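Local coordinates for protein putative phosphoenolpyruvate-dependent sugar phosphotransferase system (PTS) permease (Klebsiella pneumoniae subsp. pneumoniae, PDB 3MTQ) that probably serves as the EIIA component of a mannose-type phosphotransferase system, relaying phosphoryl groups during sugar uptake, at residues Gly30-Ala33 with Asn34-Asn38; Val96-Leu99 with Ser100-His103; Ile142-Cys145 with Asn146-Ile149. All coordinates share one frame; numbering follows the deposited sequence. Where two conformers were deposited one is given.

The three contacts follow one another along the chain and are separate within one subunit: the centres of interactions 1 and 2 lie about 24 Å apart, those of 1 and 3 about 25 Å, and those of 2 and 3 about 36 Å, with nearest atoms about 20 Å apart. Dimerisation brings these last two together, because Val96 packs on Ile149, and Leu99 on Asn146, of the second subunit. Interaction 1 also meets its partner chain, through Phe32 and the bonds between Asn38 and Ser31 of the two subunits. It opens the helix after the first strand, at whose C-terminal end EIIA-Man relatives carry their phosphoacceptor histidine, so it is probably the contact closest to the active site.

Interaction 1: residues Gly30-Ala33 with Asn34-Asn38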
loop_
_atom_site.group_PDB
_atom_site.type_symbol
_atom_site.label_atom_id
_atom_site.label_comp_id
_atom_site.label_asym_id
_atom_site.label_seq_id
_atom_site.Cartn_x
_atom_site.Cartn_y
_atom_site.Cartn_z
ATOM N N GLY A 30 -4.755 6.631 9.778
ATOM C CA GLY A 30 -6.043 6.322 9.230
ATOM C C GLY A 30 -6.288 4.846 8.978
ATOM O O GLY A 30 -5.546 3.972 9.448
ATOM N N SER A 31 -7.320 4.569 8.194
ATOM C CA SER A 31 -7.864 3.222 8.056
ATOM C C SER A 31 -7.191 2.337 7.004
ATOM O O SER A 31 -7.586 1.186 6.781
ATOM C CB SER A 31 -9.357 3.314 7.778
ATOM O OG SER A 31 -9.630 4.067 6.610
ATOM N N PHE A 32 -6.123 2.856 6.385
ATOM C CA PHE A 32 -5.364 2.096 5.445
ATOM C C PHE A 32 -5.102 0.689 5.927
ATOM O O PHE A 32 -5.415 -0.220 5.187
ATOM C CB PHE A 32 -4.094 2.882 5.209
ATOM C CG PHE A 32 -3.034 2.230 4.336
ATOM C CD1 PHE A 32 -3.208 1.085 3.574
ATOM C CD2 PHE A 32 -1.831 2.854 4.311
ATOM C CE1 PHE A 32 -2.099 0.582 2.785
ATOM C CE2 PHE A 32 -0.750 2.389 3.510
ATOM C CZ PHE A 32 -0.917 1.264 2.775
ATOM N N ALA A 33 -4.562 0.530 7.137
ATOM C CA ALA A 33 -4.165 -0.788 7.665
ATOM C C ALA A 33 -5.346 -1.822 7.594
ATOM O O ALA A 33 -5.214 -2.977 7.210
ATOM C CB ALA A 33 -3.538 -0.641 9.088
ATOM N N ASN A 34 -6.553 -1.394 8.005
ATOM C CA ASN A 34 -7.721 -2.211 7.857
ATOM C C ASN A 34 -8.139 -2.541 6.439
ATOM O O ASN A 34 -8.474 -3.685 6.117
ATOM C CB ASN A 34 -8.867 -1.536 8.610
ATOM C CG ASN A 34 -8.819 -1.865 10.059
ATOM O OD1 ASN A 34 -8.309 -2.932 10.416
ATOM N ND2 ASN A 34 -9.405 -1.008 10.909
ATOM N N GLY A 35 -8.095 -1.536 5.566
ATOM C CA GLY A 35 -8.405 -1.726 4.157
ATOM C C GLY A 35 -7.452 -2.729 3.480
ATOM O O GLY A 35 -7.899 -3.575 2.715
ATOM N N LEU A 36 -6.149 -2.628 3.799
ATOM C CA LEU A 36 -5.138 -3.558 3.274
ATOM C C LEU A 36 -5.366 -4.998 3.767
ATOM O O LEU A 36 -5.293 -5.948 2.999
ATOM C CB LEU A 36 -3.702 -3.115 3.644
ATOM C CG LEU A 36 -2.575 -3.975 3.045
ATOM C CD1 LEU A 36 -2.700 -4.004 1.555
ATOM C CD2 LEU A 36 -1.259 -3.378 3.456
ATOM N N LEU A 37 -5.658 -5.149 5.053
ATOM C CA LEU A 37 -6.016 -6.466 5.609
ATOM C C LEU A 37 -7.234 -7.040 4.874
ATOM O O LEU A 37 -7.318 -8.215 4.656
ATOM C CB LEU A 37 -6.254 -6.375 7.117
ATOM C CG LEU A 37 -6.627 -7.698 7.796
ATOM C CD1 LEU A 37 -5.505 -8.693 7.609
ATOM C CD2 LEU A 37 -6.919 -7.443 9.289
ATOM N N ASN A 38 -8.175 -6.187 4.509
ATOM C CA ASN A 38 -9.332 -6.609 3.704
ATOM C C ASN A 38 -8.910 -7.232 2.373
ATOM O O ASN A 38 -9.359 -8.324 2.014
ATOM C CB ASN A 38 -10.301 -5.448 3.531
ATOM C CG ASN A 38 -11.578 -5.850 2.874
ATOM O OD1 ASN A 38 -12.069 -5.151 1.978
ATOM N ND2 ASN A 38 -12.147 -6.977 3.311
#
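Gly35 N, Leu36 N and Leu37 N donate in succession to the carbonyls of Ser31, Phe32 and Ala33 at the start of helix 32-44. Gly35 N lies 3.0 Å from Ser31 O, Leu36 N 2.9 Å from Phe32 O and Leu37 N 3.1 Å from Ala33 O. Each bond joins residues four apart, the i to i+4 spacing of an alpha-helix. Their N-H...O angles, 170° for the first and 165° for the other two, are close to straight, so the helix is regular from its start, and the carbonyl of Ser31, still in the preceding loop, is already taken up by it.

The apolar contact is a single pair on one flank. Phe32 and Leu36 run side by side in the same direction, and Phe32 CE1 lies 4.1 Å from Leu36 CD2. Both side chains have CG anti to the backbone N (chi1 174° for Phe32), which sends ring and branch out together. They lean on Leu110, and the Phe32 ring meets Phe32 of the second subunit with the planes about parallel.

From the preceding strand, the Ser28 hydroxyl bonds to the backbone amide of Ala33 and the carbonyl of Gly30. Two polar side chains find partners farther off: in the conformer described, Asn34 OD1 bonds to Thr52 OG1, and Asn38 OD1 to Ser31 N of the second subunit.

The helix start belongs to a beta-alpha-beta unit, strand 22-29, helix 32-44 and strand 50-55, with Ala33 and Asn34 against Cys54. Its chemistry implies a division of labour: main-chain bonds begin the helix, the Phe32-Leu36 flank serves the dimer interface, and amide side chains help tie it to the sheet and the other subunit.

Interaction 2: residues Val96-Leu99 with Ser100-His103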
loop_
_atom_site.group_PDB
_atom_site.type_symbol
_atom_site.label_atom_id
_atom_site.label_comp_id
_atom_site.label_asym_id
_atom_site.label_seq_id
_atom_site.Cartn_x
_atom_site.Cartn_y
_atom_site.Cartn_z
ATOM N N VAL A 96 10.001 2.889 15.974
ATOM C CA VAL A 96 11.463 2.843 15.949
ATOM C C VAL A 96 12.083 2.503 17.326
ATOM O O VAL A 96 13.118 1.838 17.413
ATOM C CB VAL A 96 11.992 4.158 15.325
ATOM C CG1 VAL A 96 13.490 4.376 15.537
ATOM C CG2 VAL A 96 11.616 4.175 13.850
ATOM N N ARG A 97 11.390 2.871 18.401
ATOM C CA ARG A 97 11.912 2.650 19.755
ATOM C C ARG A 97 11.997 1.171 20.100
ATOM O O ARG A 97 12.777 0.778 20.964
ATOM C CB ARG A 97 11.049 3.367 20.804
ATOM C CG ARG A 97 9.593 3.132 20.663
ATOM C CD ARG A 97 8.837 3.145 21.973
ATOM N NE ARG A 97 9.446 3.993 22.994
ATOM C CZ ARG A 97 9.088 5.242 23.293
ATOM N NH1 ARG A 97 9.740 5.895 24.263
ATOM N NH2 ARG A 97 8.101 5.847 22.645
ATOM N N PHE A 98 11.165 0.353 19.453
ATOM C CA PHE A 98 11.103 -1.088 19.734
ATOM C C PHE A 98 12.159 -1.936 19.061
ATOM O O PHE A 98 12.210 -3.156 19.274
ATOM C CB PHE A 98 9.721 -1.644 19.408
ATOM C CG PHE A 98 8.649 -1.008 20.196
ATOM C CD1 PHE A 98 8.371 -1.438 21.475
ATOM C CD2 PHE A 98 7.937 0.069 19.680
ATOM C CE1 PHE A 98 7.359 -0.823 22.223
ATOM C CE2 PHE A 98 6.934 0.688 20.423
ATOM C CZ PHE A 98 6.659 0.230 21.705
ATOM N N LEU A 99 13.064 -1.323 18.324
ATOM C CA LEU A 99 14.180 -2.105 17.811
ATOM C C LEU A 99 15.078 -2.694 18.947
ATOM O O LEU A 99 16.009 -3.459 18.672
ATOM C CB LEU A 99 14.999 -1.265 16.819
ATOM C CG LEU A 99 14.264 -0.667 15.606
ATOM C CD1 LEU A 99 15.107 0.385 14.902
ATOM C CD2 LEU A 99 13.798 -1.764 14.625
ATOM N N SER A 100 14.858 -2.302 20.209
ATOM C CA SER A 100 15.531 -2.971 21.348
ATOM C C SER A 100 14.808 -4.265 21.812
ATOM O O SER A 100 15.349 -5.015 22.636
ATOM C CB SER A 100 15.699 -2.020 22.542
ATOM O OG SER A 100 14.467 -1.412 22.893
ATOM N N ARG A 101 13.597 -4.524 21.308
ATOM C CA ARG A 101 12.893 -5.781 21.607
ATOM C C ARG A 101 13.572 -6.920 20.872
ATOM O O ARG A 101 13.972 -6.765 19.724
ATOM C CB ARG A 101 11.408 -5.743 21.189
ATOM C CG ARG A 101 10.423 -5.160 22.210
ATOM C CD ARG A 101 8.984 -5.114 21.695
ATOM N NE ARG A 101 8.364 -6.432 21.570
ATOM C CZ ARG A 101 7.570 -7.002 22.474
ATOM N NH1 ARG A 101 7.268 -6.368 23.603
ATOM N NH2 ARG A 101 7.063 -8.218 22.227
ATOM N N PRO A 102 13.699 -8.087 21.516
ATOM C CA PRO A 102 14.144 -9.204 20.705
ATOM C C PRO A 102 13.035 -9.647 19.734
ATOM O O PRO A 102 11.832 -9.491 20.007
ATOM C CB PRO A 102 14.424 -10.302 21.727
ATOM C CG PRO A 102 13.493 -10.059 22.789
ATOM C CD PRO A 102 13.417 -8.517 22.899
ATOM N N HIS A 103 13.456 -10.189 18.605
ATOM C CA HIS A 103 12.543 -10.768 17.613
ATOM C C HIS A 103 11.580 -9.725 17.027
ATOM O O HIS A 103 10.523 -10.062 16.523
ATOM C CB HIS A 103 11.737 -11.939 18.187
ATOM C CG HIS A 103 12.541 -12.976 18.932
ATOM N ND1 HIS A 103 12.190 -13.423 20.189
ATOM C CD2 HIS A 103 13.627 -13.702 18.567
ATOM C CE1 HIS A 103 13.035 -14.357 20.580
ATOM N NE2 HIS A 103 13.928 -14.541 19.617
#
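Phe98 and Arg101 extend in the same direction from the chain, side by side, with Arg101 CD 3.7 Å from Phe98 CD1. It is therefore the aliphatic part of the arginine that meets the ring. In the conformer described, the ring and guanidinium planes stand 64° apart, which rules out a flat stack, and a bend at chi3 (70°) turns the charged end off the line of the chain, where Arg101 NH2 reaches the carbonyl of Phe74. Arg97 belongs to the same group, its CD sitting 3.4 Å above one face of the Phe98 ring, displaced toward the rim.

The backbone passes from helix 90-96 through the 3-10 segment 97-98 toward strand 104-108, an edge strand of the parallel sheet. Arg101 N donates to Phe98 O at 2.8 Å, closing a type I beta turn over Phe98-Arg101, with the N-H arriving from above the carbonyl plane. The same carbonyl lies against the root of the arginine, 3.3 Å from Arg101 CB. Ser100 OG adds a weak bond to Arg97 O at 3.4 Å. Phe98 rests on Val67 and Val71 of helix 63-72, while Leu99 reaches Leu106 and Asn146 of the second subunit.

Interaction 3: residues Ile142-Cys145 with Asn146-Ile149; sequences IQYC and NQTI
Tyr144 O is gripped by two backbone amides: Thr148 N at 3.1 Å, nearly straight and in the carbonyl plane, and Gln147 N at 3.0 Å, from above that plane. Thr148 OG1 adds a weak bond to the same oxygen. Tyr144 holds the N-cap position of helix 145-152, and its carbonyl takes the amides three and four residues on, the first backbone bonds of the helix. Gln143 and Tyr144 form a short strand that pairs antiparallel with a strand of the second subunit, consistent with the strand exchange known from EIIA-Man dimers.

The Tyr144 side chain has CG anti to the backbone N (chi1 -175°), which puts the ring at the N-terminal end of the helix, against Asn146 and Gln147. Asn146 CB lies over one face of its ring, a CH-pi contact 4.2 Å from the ring centroid. The amide of Gln147 meets the ring obliquely, planes 41° apart, with Gln147 CD 3.6 Å from Tyr144 CD2. The polar ends bond across the dimer: Tyr144 OH to His105 ND1, and Asn146 to the backbones of Phe104 and Leu106, all three on the second subunit.

One residue further on, Ile149 N bonds to Cys145 O at 2.9 Å, and Ile149 CD1 lies 4.2 Å from Cys145 CB.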
loop_
_atom_site.group_PDB
_atom_site.type_symbol
_atom_site.label_atom_id
_atom_site.label_comp_id
_atom_site.label_asym_id
_atom_site.label_seq_id
_atom_site.Cartn_x
_atom_site.Cartn_y
_atom_site.Cartn_z
ATOM N N ILE A 142 5.952 -3.493 -7.902
ATOM C CA ILE A 142 5.539 -2.086 -7.953
ATOM C C ILE A 142 6.106 -1.482 -9.248
ATOM O O ILE A 142 7.320 -1.350 -9.400
ATOM C CB ILE A 142 6.058 -1.356 -6.682
ATOM C CG1 ILE A 142 5.332 -1.936 -5.437
ATOM C CG2 ILE A 142 5.860 0.126 -6.767
ATOM C CD1 ILE A 142 6.039 -1.705 -4.126
ATOM N N GLN A 143 5.245 -1.139 -10.195
ATOM C CA GLN A 143 5.748 -0.862 -11.549
ATOM C C GLN A 143 4.840 0.039 -12.341
ATOM O O GLN A 143 3.656 0.195 -11.998
ATOM C CB GLN A 143 5.943 -2.183 -12.298
ATOM C CG GLN A 143 4.660 -2.960 -12.587
ATOM C CD GLN A 143 4.898 -4.375 -12.976
ATOM O OE1 GLN A 143 5.038 -5.269 -12.119
ATOM N NE2 GLN A 143 4.958 -4.612 -14.268
ATOM N N TYR A 144 5.406 0.613 -13.396
ATOM C CA TYR A 144 4.681 1.445 -14.336
ATOM C C TYR A 144 4.220 0.514 -15.480
ATOM O O TYR A 144 4.974 0.164 -16.372
ATOM C CB TYR A 144 5.558 2.572 -14.862
ATOM C CG TYR A 144 4.914 3.613 -15.767
ATOM C CD1 TYR A 144 3.504 3.809 -15.868
ATOM C CD2 TYR A 144 5.709 4.478 -16.467
ATOM C CE1 TYR A 144 2.993 4.791 -16.690
ATOM C CE2 TYR A 144 5.200 5.430 -17.283
ATOM C CZ TYR A 144 3.858 5.628 -17.383
ATOM O OH TYR A 144 3.468 6.642 -18.207
ATOM N N CYS A 145 2.973 0.086 -15.458
ATOM C CA CYS A 145 2.538 -0.904 -16.436
ATOM C C CYS A 145 2.635 -0.522 -17.936
ATOM O O CYS A 145 2.732 -1.439 -18.773
ATOM C CB CYS A 145 1.112 -1.411 -16.107
ATOM S SG CYS A 145 1.104 -2.353 -14.617
ATOM N N ASN A 146 2.580 0.779 -18.273
ATOM C CA ASN A 146 2.594 1.216 -19.654
ATOM C C ASN A 146 3.959 0.812 -20.197
ATOM O O ASN A 146 4.102 0.589 -21.392
ATOM C CB ASN A 146 2.482 2.729 -19.823
ATOM C CG ASN A 146 1.135 3.250 -19.406
ATOM O OD1 ASN A 146 0.709 2.956 -18.309
ATOM N ND2 ASN A 146 0.479 4.024 -20.282
ATOM N N GLN A 147 4.908 0.683 -19.303
ATOM C CA GLN A 147 6.319 0.395 -19.761
ATOM C C GLN A 147 6.600 -1.111 -19.645
ATOM O O GLN A 147 7.120 -1.742 -20.594
ATOM C CB GLN A 147 7.301 1.190 -18.943
ATOM C CG GLN A 147 7.208 2.669 -19.191
ATOM C CD GLN A 147 8.368 3.481 -18.630
ATOM O OE1 GLN A 147 9.072 3.044 -17.732
ATOM N NE2 GLN A 147 8.499 4.701 -19.097
ATOM N N THR A 148 6.202 -1.710 -18.524
ATOM C CA THR A 148 6.462 -3.146 -18.305
ATOM C C THR A 148 5.632 -4.064 -19.222
ATOM O O THR A 148 6.152 -5.061 -19.731
ATOM C CB THR A 148 6.267 -3.585 -16.842
ATOM O OG1 THR A 148 4.925 -3.259 -16.397
ATOM C CG2 THR A 148 7.289 -2.939 -15.922
ATOM N N ILE A 149 4.334 -3.772 -19.379
ATOM C CA ILE A 149 3.501 -4.555 -20.267
ATOM C C ILE A 149 3.931 -4.392 -21.721
ATOM O O ILE A 149 4.048 -5.397 -22.424
ATOM C CB ILE A 149 1.989 -4.317 -20.034
ATOM C CG1 ILE A 149 1.682 -4.852 -18.636
ATOM C CG2 ILE A 149 1.158 -4.977 -21.172
ATOM C CD1 ILE A 149 0.201 -4.953 -18.256
#